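Local atomic coordinates of resiniferatoxin-binding, phosphotriesterase-related protein (Rhodobacter sphaeroides 2.4.1, PDB entry 3K2G), a protein that carries two zinc ions in a TIM barrel of the phosphotriesterase family and probably hydrolyses phosphoric diesters. Residues V305-K308 and M309-T312. Numbering follows the deposited sequence.
With DTV ((2S,3S)-1,4-dimercaptobutane-2,3-diol), chain K.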
ATOM      1  N   VAL B 305       8.237 -13.576 -27.621  1.00 14.84           N
ATOM      2  CA  VAL B 305       9.587 -13.770 -28.140  1.00 15.51           C
ATOM      3  C   VAL B 305       9.629 -12.929 -29.414  1.00 14.89           C
ATOM      4  O   VAL B 305       8.811 -13.131 -30.313  1.00 13.08           O
ATOM      5  CB  VAL B 305       9.834 -15.241 -28.511  1.00 16.02           C
ATOM      6  CG1 VAL B 305      11.110 -15.361 -29.330  1.00 16.67           C
ATOM      7  CG2 VAL B 305       9.926 -16.086 -27.247  1.00 16.63           C
ATOM      8  N   PHE B 306      10.559 -11.979 -29.491  1.00 15.33           N
ATOM      9  CA  PHE B 306      10.641 -11.131 -30.672  1.00 16.16           C
ATOM     10  C   PHE B 306      12.058 -10.734 -31.072  1.00 15.03           C
ATOM     11  O   PHE B 306      12.237  -9.940 -31.987  1.00 16.34           O
ATOM     12  CB  PHE B 306       9.763  -9.878 -30.487  1.00 16.31           C
ATOM     13  CG  PHE B 306      10.380  -8.813 -29.631  1.00 18.04           C
ATOM     14  CD1 PHE B 306      10.881  -7.645 -30.205  1.00 16.96           C
ATOM     15  CD2 PHE B 306      10.447  -8.964 -28.253  1.00 16.98           C
ATOM     16  CE1 PHE B 306      11.443  -6.646 -29.417  1.00 18.15           C
ATOM     17  CE2 PHE B 306      11.010  -7.972 -27.451  1.00 19.15           C
ATOM     18  CZ  PHE B 306      11.507  -6.810 -28.036  1.00 20.20           C
ATOM     19  N   VAL B 307      13.053 -11.281 -30.377  1.00 15.68           N
ATOM     20  CA  VAL B 307      14.464 -11.027 -30.681  1.00 15.15           C
ATOM     21  C   VAL B 307      15.248 -12.303 -30.391  1.00 15.84           C
ATOM     22  O   VAL B 307      14.838 -13.109 -29.557  1.00 14.31           O
ATOM     23  CB  VAL B 307      15.061  -9.871 -29.836  1.00 16.62           C
ATOM     24  CG1 VAL B 307      14.422  -8.537 -30.236  1.00 14.35           C
ATOM     25  CG2 VAL B 307      14.854 -10.140 -28.356  1.00 16.20           C
ATOM     26  N   LYS B 308      16.370 -12.485 -31.081  1.00 15.28           N
ATOM     27  CA  LYS B 308      17.194 -13.676 -30.908  1.00 15.87           C
ATOM     28  C   LYS B 308      17.567 -14.013 -29.466  1.00 14.83           C
ATOM     29  O   LYS B 308      17.536 -15.183 -29.076  1.00 14.43           O
ATOM     30  CB  LYS B 308      18.491 -13.564 -31.720  1.00 17.01           C
ATOM     31  CG  LYS B 308      18.317 -13.592 -33.233  1.00 19.44           C
ATOM     32  CD  LYS B 308      19.643 -13.924 -33.914  1.00 21.00           C
ATOM     33  CE  LYS B 308      19.514 -13.957 -35.442  1.00 21.62           C
ATOM     34  NZ  LYS B 308      19.274 -12.599 -36.005  1.00 20.99           N
HETATM   35  N   MSE B 309      17.913 -13.000 -28.674  1.00 14.98           N
HETATM   36  CA  MSE B 309      18.339 -13.261 -27.303  1.00 16.66           C
HETATM   37  C   MSE B 309      17.269 -13.857 -26.402  1.00 16.43           C
HETATM   38  O   MSE B 309      17.556 -14.244 -25.276  1.00 15.62           O
HETATM   39  CB  MSE B 309      18.941 -12.001 -26.654  1.00 22.59           C
HETATM   40  CG  MSE B 309      17.977 -10.903 -26.289  1.00 28.20           C
HETATM   41 SE   MSE B 309      18.972  -9.388 -25.531  1.00 44.68          SE
HETATM   42  CE  MSE B 309      19.255 -10.064 -23.692  1.00 33.47           C
HETATM   43  N   MSE B 310      16.038 -13.959 -26.895  1.00 14.98           N
HETATM   44  CA  MSE B 310      14.983 -14.542 -26.083  1.00 15.59           C
HETATM   45  C   MSE B 310      14.845 -16.036 -26.366  1.00 15.98           C
HETATM   46  O   MSE B 310      14.036 -16.718 -25.746  1.00 15.71           O
HETATM   47  CB  MSE B 310      13.661 -13.820 -26.329  1.00 15.58           C
HETATM   48  CG  MSE B 310      13.632 -12.389 -25.777  1.00 18.59           C
HETATM   49 SE   MSE B 310      11.984 -11.444 -26.146  1.00 27.20          SE
HETATM   50  CE  MSE B 310      10.816 -12.401 -24.889  1.00 20.05           C
ATOM     51  N   LEU B 311      15.644 -16.534 -27.305  1.00 15.89           N
ATOM     52  CA  LEU B 311      15.636 -17.957 -27.649  1.00 16.23           C
ATOM     53  C   LEU B 311      16.669 -18.650 -26.757  1.00 16.77           C
ATOM     54  O   LEU B 311      17.692 -18.050 -26.416  1.00 14.30           O
ATOM     55  CB  LEU B 311      16.012 -18.148 -29.117  1.00 17.83           C
ATOM     56  CG  LEU B 311      15.068 -17.498 -30.131  1.00 18.55           C
ATOM     57  CD1 LEU B 311      15.653 -17.631 -31.529  1.00 20.49           C
ATOM     58  CD2 LEU B 311      13.695 -18.154 -30.052  1.00 19.90           C
ATOM     59  N   THR B 312      16.412 -19.904 -26.390  1.00 15.84           N
ATOM     60  CA  THR B 312      17.330 -20.624 -25.513  1.00 17.57           C
ATOM     61  C   THR B 312      18.722 -20.749 -26.144  1.00 18.39           C
ATOM     62  O   THR B 312      19.744 -20.704 -25.448  1.00 16.69           O
ATOM     63  CB  THR B 312      16.777 -22.025 -25.154  1.00 18.25           C
ATOM     64  OG1 THR B 312      16.845 -22.886 -26.297  1.00 19.78           O
ATOM     65  CG2 THR B 312      15.321 -21.912 -24.707  1.00 14.26           C
TER
HETATM   66  S1  DTV K 402       7.912  -1.260 -29.245  1.00 45.30           S
HETATM   67  C1  DTV K 402       7.589  -2.581 -30.513  1.00 42.25           C
HETATM   68  C2  DTV K 402       8.854  -3.303 -30.978  1.00 41.69           C
HETATM   69  O2  DTV K 402       9.443  -3.929 -29.848  1.00 41.22           O
HETATM   70  C3  DTV K 402       8.513  -4.369 -32.034  1.00 41.08           C
HETATM   71  O3  DTV K 402       7.658  -5.334 -31.468  1.00 41.15           O
HETATM   72  C4  DTV K 402       9.754  -5.091 -32.558  1.00 39.95           C
HETATM   73  S4  DTV K 402       9.619  -5.502 -34.318  1.00 39.58           S
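The backbone oxygen of K308 accepts a hydrogen bond from the N of L311 (2.9 Å), and one residue earlier the O of V307 takes the N-H of M310 (3.0 Å). These two consecutive i to i+3 bonds close a short 3-10 turn in the loop that follows strand 299-301 of the TIM barrel, just beyond the zinc ligand D304. The turn brings the selenomethionine M310 back over the residues that precede it. Its SE stands 3.6 Å from CD2 of F306 in an oblique Met-aromatic contact, 61° off the ring normal, while a bend at chi3 (73°) carries CE to within 3.7 Å of CA of V305. CG of M310 packs on CG2 of V307 at 3.6 Å, and the same methyl meets CG of M309, whose side chain runs alongside. On the other side of its ring F306 lines the dithiol pocket: CE1 makes a van der Waals contact with O2 of DTV (3.4 Å); the ligand is hydrogen-bonded to the hydroxyl of Y136. V305 CG1 touches CD2 of L311, and both side chains pack on L82. The NZ of K308 is hydrogen-bonded to the carbonyl oxygens of H78 and A81.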